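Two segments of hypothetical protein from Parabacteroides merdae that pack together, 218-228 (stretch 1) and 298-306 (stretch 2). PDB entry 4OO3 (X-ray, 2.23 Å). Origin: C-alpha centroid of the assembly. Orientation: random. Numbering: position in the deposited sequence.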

ATOM      1  N   ASP A 218       5.809  -5.994   3.703  1.00 28.57           N
ATOM      2  CA  ASP A 218       5.750  -4.555   3.468  1.00 28.20           C
ATOM      3  C   ASP A 218       4.939  -4.256   2.193  1.00 26.52           C
ATOM      4  O   ASP A 218       3.729  -4.099   2.261  1.00 25.09           O
ATOM      5  CB  ASP A 218       7.181  -4.002   3.429  1.00 30.92           C
ATOM      6  CG  ASP A 218       7.239  -2.498   3.245  1.00 34.56           C
ATOM      7  OD1 ASP A 218       6.181  -1.847   3.392  1.00 31.86           O
ATOM      8  OD2 ASP A 218       8.355  -1.975   2.971  1.00 33.28           O
ATOM      9  N   VAL A 219       5.582  -4.210   1.032  1.00 28.43           N
ATOM     10  CA  VAL A 219       4.877  -3.908  -0.220  1.00 27.68           C
ATOM     11  C   VAL A 219       3.856  -4.993  -0.560  1.00 28.00           C
ATOM     12  O   VAL A 219       2.876  -4.702  -1.229  1.00 26.93           O
ATOM     13  CB  VAL A 219       5.876  -3.687  -1.388  1.00 28.86           C
ATOM     14  CG1 VAL A 219       5.207  -3.743  -2.761  1.00 28.59           C
ATOM     15  CG2 VAL A 219       6.584  -2.357  -1.213  1.00 28.43           C
ATOM     16  N   THR A 220       4.077  -6.228  -0.092  1.00 28.82           N
ATOM     17  CA  THR A 220       3.117  -7.328  -0.308  1.00 27.17           C
ATOM     18  C   THR A 220       1.728  -6.984   0.234  1.00 27.70           C
ATOM     19  O   THR A 220       0.713  -7.501  -0.242  1.00 28.80           O
ATOM     20  CB  THR A 220       3.548  -8.633   0.398  1.00 27.18           C
ATOM     21  OG1 THR A 220       3.765  -8.367   1.790  1.00 28.47           O
ATOM     22  CG2 THR A 220       4.819  -9.214  -0.220  1.00 27.67           C
ATOM     23  N   THR A 221       1.691  -6.156   1.267  1.00 27.58           N
ATOM     24  CA  THR A 221       0.428  -5.644   1.795  1.00 28.56           C
ATOM     25  C   THR A 221      -0.448  -5.143   0.644  1.00 27.49           C
ATOM     26  O   THR A 221      -1.576  -5.592   0.489  1.00 26.69           O
ATOM     27  CB  THR A 221       0.697  -4.537   2.832  1.00 29.72           C
ATOM     28  OG1 THR A 221       1.395  -5.109   3.942  1.00 31.89           O
ATOM     29  CG2 THR A 221      -0.589  -3.904   3.343  1.00 34.64           C
ATOM     30  N   HIS A 222       0.095  -4.250  -0.182  1.00 28.49           N
ATOM     31  CA  HIS A 222      -0.621  -3.757  -1.365  1.00 28.60           C
ATOM     32  C   HIS A 222      -1.089  -4.893  -2.277  1.00 28.98           C
ATOM     33  O   HIS A 222      -2.218  -4.866  -2.773  1.00 25.78           O
ATOM     34  CB  HIS A 222       0.260  -2.834  -2.203  1.00 27.73           C
ATOM     35  CG  HIS A 222       0.616  -1.545  -1.537  1.00 28.48           C
ATOM     36  ND1 HIS A 222      -0.318  -0.728  -0.939  1.00 29.70           N
ATOM     37  CD2 HIS A 222       1.807  -0.915  -1.401  1.00 30.71           C
ATOM     38  CE1 HIS A 222       0.281   0.344  -0.452  1.00 30.95           C
ATOM     39  NE2 HIS A 222       1.573   0.254  -0.719  1.00 32.81           N
ATOM     40  N   LEU A 223      -0.215  -5.871  -2.524  1.00 27.53           N
ATOM     41  CA  LEU A 223      -0.516  -6.908  -3.517  1.00 26.38           C
ATOM     42  C   LEU A 223      -1.581  -7.852  -2.987  1.00 25.82           C
ATOM     43  O   LEU A 223      -2.520  -8.189  -3.699  1.00 26.10           O
ATOM     44  CB  LEU A 223       0.747  -7.669  -3.942  1.00 27.37           C
ATOM     45  CG  LEU A 223       1.873  -6.816  -4.532  1.00 28.22           C
ATOM     46  CD1 LEU A 223       3.031  -7.698  -4.977  1.00 30.14           C
ATOM     47  CD2 LEU A 223       1.379  -5.960  -5.696  1.00 28.85           C
ATOM     48  N   VAL A 224      -1.450  -8.237  -1.723  1.00 26.39           N
ATOM     49  CA  VAL A 224      -2.433  -9.089  -1.065  1.00 26.34           C
ATOM     50  C   VAL A 224      -3.800  -8.405  -1.034  1.00 27.20           C
ATOM     51  O   VAL A 224      -4.827  -9.051  -1.289  1.00 28.83           O
ATOM     52  CB  VAL A 224      -1.966  -9.480   0.358  1.00 27.08           C
ATOM     53  CG1 VAL A 224      -3.116 -10.026   1.198  1.00 27.28           C
ATOM     54  CG2 VAL A 224      -0.850 -10.508   0.269  1.00 27.11           C
ATOM     55  N   ASP A 225      -3.803  -7.105  -0.736  1.00 25.84           N
ATOM     56  CA  ASP A 225      -5.020  -6.302  -0.750  1.00 24.76           C
ATOM     57  C   ASP A 225      -5.637  -6.267  -2.135  1.00 26.03           C
ATOM     58  O   ASP A 225      -6.847  -6.355  -2.266  1.00 25.42           O
ATOM     59  CB  ASP A 225      -4.748  -4.865  -0.301  1.00 24.87           C
ATOM     60  CG  ASP A 225      -6.024  -4.025  -0.227  1.00 26.28           C
ATOM     61  OD1 ASP A 225      -6.880  -4.335   0.625  1.00 24.59           O
ATOM     62  OD2 ASP A 225      -6.175  -3.064  -1.020  1.00 25.26           O
ATOM     63  N   LEU A 226      -4.811  -6.138  -3.169  1.00 28.00           N
ATOM     64  CA  LEU A 226      -5.336  -6.122  -4.528  1.00 29.23           C
ATOM     65  C   LEU A 226      -6.007  -7.442  -4.900  1.00 30.36           C
ATOM     66  O   LEU A 226      -7.074  -7.414  -5.514  1.00 31.37           O
ATOM     67  CB  LEU A 226      -4.264  -5.772  -5.563  1.00 29.45           C
ATOM     68  CG  LEU A 226      -3.876  -4.305  -5.686  1.00 29.54           C
ATOM     69  CD1 LEU A 226      -3.000  -4.126  -6.914  1.00 31.41           C
ATOM     70  CD2 LEU A 226      -5.088  -3.389  -5.758  1.00 30.32           C
ATOM     71  N   VAL A 227      -5.416  -8.589  -4.541  1.00 29.10           N
ATOM     72  CA  VAL A 227      -6.048  -9.862  -4.934  1.00 29.06           C
ATOM     73  C   VAL A 227      -7.430  -9.999  -4.274  1.00 29.07           C
ATOM     74  O   VAL A 227      -8.369 -10.422  -4.929  1.00 29.35           O
ATOM     75  CB  VAL A 227      -5.150 -11.153  -4.863  1.00 28.56           C
ATOM     76  CG1 VAL A 227      -3.700 -10.865  -4.522  1.00 28.29           C
ATOM     77  CG2 VAL A 227      -5.749 -12.252  -3.991  1.00 27.48           C
ATOM     78  N   GLN A 228      -7.557  -9.591  -3.015  1.00 31.18           N
ATOM     79  CA  GLN A 228      -8.863  -9.521  -2.337  1.00 30.67           C
ATOM     80  C   GLN A 228      -9.820  -8.549  -3.035  1.00 30.84           C
ATOM     81  O   GLN A 228     -10.961  -8.884  -3.339  1.00 29.89           O
ATOM     82  CB  GLN A 228      -8.689  -9.072  -0.879  1.00 30.77           C
ATOM     83  CG  GLN A 228      -7.900 -10.041  -0.008  1.00 32.06           C
ATOM     84  CD  GLN A 228      -7.735  -9.568   1.432  1.00 33.21           C
ATOM     85  OE1 GLN A 228      -8.033  -8.410   1.782  1.00 31.32           O
ATOM     86  NE2 GLN A 228      -7.251 -10.467   2.279  1.00 31.70           N
TER
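Stretch 2 (298-306) TAKVSVIWN

A helix that packs on a β-strand usually meets it through one stripe of side chains, recurring every three to four residues, while the strand answers with every second residue. The pair formed by stretch 1 and stretch 2, far apart in one chain, is a compact example. Stretch 2 is extended throughout, its backbone in the β region from Thr 298 to Asn 306. It runs nearly antiparallel to the helix of stretch 1, at 157° between their N-to-C directions, and the axes approach to 8.3 Å. As stretch 1 is followed forward, its partners therefore step backward along the strand, from Trp 305 to Ala 299.

The walk begins at Val 219, whose CB points toward the strand and whose two methyls reach different residues. CG1 of Val 219 lies 3.7 Å from CG2 of Val 303, and CG2 of Val 219 lies 3.7 Å from CZ2 of Trp 305, meeting the indole at its edge, near the ring plane. Val 219 and Trp 305 are also joined by a water, which accepts from Val 219 N at 3.0 Å and from Trp 305 NE1 at 3.0 Å. This bridge satisfies two polar groups beside an apolar contact; no direct hydrogen bond links the stretches.

The CB of Thr 220 points sideways, yet its methyl joins the apolar surface: CG2 of Thr 220 is 3.7 Å from CG2 of Val 303. The CA atoms of Thr 220 and Val 303 are 6.6 Å apart. Thr 221 and His 222 lie out of reach, as the helical turn carries them off the strand.

About one turn on from Val 219, Leu 223 again points its CB toward stretch 2, with its CA 6.4 Å from the CA of Val 301. Its side chain, chi1 m and chi2 t, spans two strand positions: CB of Leu 223 packs 3.8 Å from CG1 of Val 301, and CD1 of Leu 223 packs 3.8 Å from CG2 of Val 303. Between these valines, Ser 302 turns its CB away and offers backbone instead, its O 3.4 Å from CD1 of Leu 223. Val 224, whose CB points sideways, makes a looser contact, its CG2 4.2 Å from CG2 of Val 301.

Asp 225 and Leu 226 are out of reach, and Val 227 completes the stripe. CG1 of Val 227 is 4.0 Å from CG1 of Val 301, and CG2 of Val 227 is 4.1 Å from CB of Ala 299. Val 301, touched by successive turns of the helix, has the largest covered area in either stretch. The alternation of the strand thus meets the periodicity of the helix, burying 415 Å² in all.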

ATOM      1  N   THR A 298      -5.702 -20.185  -5.797  1.00 34.35           N
ATOM      2  CA  THR A 298      -4.278 -20.028  -5.542  1.00 35.66           C
ATOM      3  C   THR A 298      -3.782 -18.685  -6.092  1.00 35.57           C
ATOM      4  O   THR A 298      -3.896 -18.410  -7.289  1.00 33.42           O
ATOM      5  CB  THR A 298      -3.451 -21.170  -6.162  1.00 37.49           C
ATOM      6  OG1 THR A 298      -3.870 -22.427  -5.613  1.00 38.14           O
ATOM      7  CG2 THR A 298      -1.974 -20.974  -5.874  1.00 38.29           C
ATOM      8  N   ALA A 299      -3.251 -17.854  -5.199  1.00 35.26           N
ATOM      9  CA  ALA A 299      -2.672 -16.577  -5.563  1.00 34.19           C
ATOM     10  C   ALA A 299      -1.175 -16.603  -5.286  1.00 33.95           C
ATOM     11  O   ALA A 299      -0.714 -17.329  -4.407  1.00 35.46           O
ATOM     12  CB  ALA A 299      -3.339 -15.459  -4.779  1.00 33.34           C
ATOM     13  N   LYS A 300      -0.421 -15.819  -6.048  1.00 33.95           N
ATOM     14  CA  LYS A 300       1.018 -15.685  -5.842  1.00 36.88           C
ATOM     15  C   LYS A 300       1.375 -14.207  -5.871  1.00 35.61           C
ATOM     16  O   LYS A 300       1.069 -13.517  -6.839  1.00 35.86           O
ATOM     17  CB  LYS A 300       1.782 -16.432  -6.937  1.00 40.73           C
ATOM     18  CG  LYS A 300       3.254 -16.039  -7.110  1.00 45.32           C
ATOM     19  CD  LYS A 300       4.214 -17.166  -6.762  1.00 48.92           C
ATOM     20  CE  LYS A 300       5.650 -16.849  -7.155  1.00 55.34           C
ATOM     21  NZ  LYS A 300       5.810 -16.676  -8.626  1.00 62.56           N
ATOM     22  N   VAL A 301       2.022 -13.719  -4.818  1.00 32.13           N
ATOM     23  CA  VAL A 301       2.513 -12.347  -4.822  1.00 30.09           C
ATOM     24  C   VAL A 301       4.004 -12.316  -4.550  1.00 30.04           C
ATOM     25  O   VAL A 301       4.524 -13.143  -3.801  1.00 29.28           O
ATOM     26  CB  VAL A 301       1.776 -11.445  -3.814  1.00 28.48           C
ATOM     27  CG1 VAL A 301       0.280 -11.461  -4.089  1.00 27.63           C
ATOM     28  CG2 VAL A 301       2.068 -11.862  -2.383  1.00 28.71           C
ATOM     29  N   SER A 302       4.682 -11.345  -5.154  1.00 29.57           N
ATOM     30  CA  SER A 302       6.127 -11.265  -5.083  1.00 31.95           C
ATOM     31  C   SER A 302       6.621  -9.813  -5.140  1.00 32.79           C
ATOM     32  O   SER A 302       6.073  -8.981  -5.872  1.00 28.10           O
ATOM     33  CB  SER A 302       6.722 -12.076  -6.235  1.00 33.63           C
ATOM     34  OG  SER A 302       8.119 -11.904  -6.306  1.00 37.37           O
ATOM     35  N   VAL A 303       7.665  -9.526  -4.361  1.00 35.29           N
ATOM     36  CA  VAL A 303       8.251  -8.193  -4.300  1.00 36.25           C
ATOM     37  C   VAL A 303       9.771  -8.298  -4.271  1.00 36.70           C
ATOM     38  O   VAL A 303      10.329  -9.014  -3.447  1.00 37.60           O
ATOM     39  CB  VAL A 303       7.788  -7.407  -3.055  1.00 37.67           C
ATOM     40  CG1 VAL A 303       8.467  -6.045  -3.012  1.00 39.63           C
ATOM     41  CG2 VAL A 303       6.270  -7.235  -3.051  1.00 37.16           C
ATOM     42  N   ILE A 304      10.422  -7.584  -5.185  1.00 36.10           N
ATOM     43  CA  ILE A 304      11.866  -7.445  -5.194  1.00 36.17           C
ATOM     44  C   ILE A 304      12.231  -5.963  -5.045  1.00 35.43           C
ATOM     45  O   ILE A 304      11.635  -5.099  -5.686  1.00 33.72           O
ATOM     46  CB  ILE A 304      12.477  -8.018  -6.491  1.00 38.45           C
ATOM     47  CG1 ILE A 304      12.283  -9.541  -6.521  1.00 39.30           C
ATOM     48  CG2 ILE A 304      13.953  -7.644  -6.602  1.00 39.35           C
ATOM     49  CD1 ILE A 304      12.764 -10.231  -7.780  1.00 40.95           C
ATOM     50  N   TRP A 305      13.208  -5.691  -4.184  1.00 34.08           N
ATOM     51  CA  TRP A 305      13.785  -4.370  -4.032  1.00 32.00           C
ATOM     52  C   TRP A 305      15.241  -4.409  -4.476  1.00 34.94           C
ATOM     53  O   TRP A 305      16.102  -4.967  -3.791  1.00 34.94           O
ATOM     54  CB  TRP A 305      13.690  -3.906  -2.575  1.00 32.31           C
ATOM     55  CG  TRP A 305      12.339  -3.346  -2.205  1.00 29.97           C
ATOM     56  CD1 TRP A 305      11.269  -4.034  -1.719  1.00 30.27           C
ATOM     57  CD2 TRP A 305      11.927  -1.982  -2.303  1.00 30.14           C
ATOM     58  NE1 TRP A 305      10.211  -3.183  -1.506  1.00 30.93           N
ATOM     59  CE2 TRP A 305      10.589  -1.916  -1.862  1.00 30.12           C
ATOM     60  CE3 TRP A 305      12.555  -0.807  -2.734  1.00 30.24           C
ATOM     61  CZ2 TRP A 305       9.874  -0.721  -1.825  1.00 30.16           C
ATOM     62  CZ3 TRP A 305      11.842   0.378  -2.702  1.00 30.14           C
ATOM     63  CH2 TRP A 305      10.515   0.414  -2.250  1.00 29.45           C
ATOM     64  N   ASN A 306      15.515  -3.833  -5.637  1.00 35.56           N
ATOM     65  CA  ASN A 306      16.886  -3.638  -6.062  1.00 39.52           C
ATOM     66  C   ASN A 306      17.352  -2.251  -5.636  1.00 37.79           C
ATOM     67  O   ASN A 306      16.550  -1.437  -5.171  1.00 35.65           O
ATOM     68  CB  ASN A 306      17.017  -3.855  -7.570  1.00 40.21           C
ATOM     69  CG  ASN A 306      16.835  -5.310  -7.960  1.00 42.70           C
ATOM     70  OD1 ASN A 306      17.307  -6.218  -7.271  1.00 44.50           O
ATOM     71  ND2 ASN A 306      16.148  -5.541  -9.069  1.00 43.60           N
TER
HETATM   72  O   HOH W   1       8.415  -4.768   0.327  1.00 28.49           O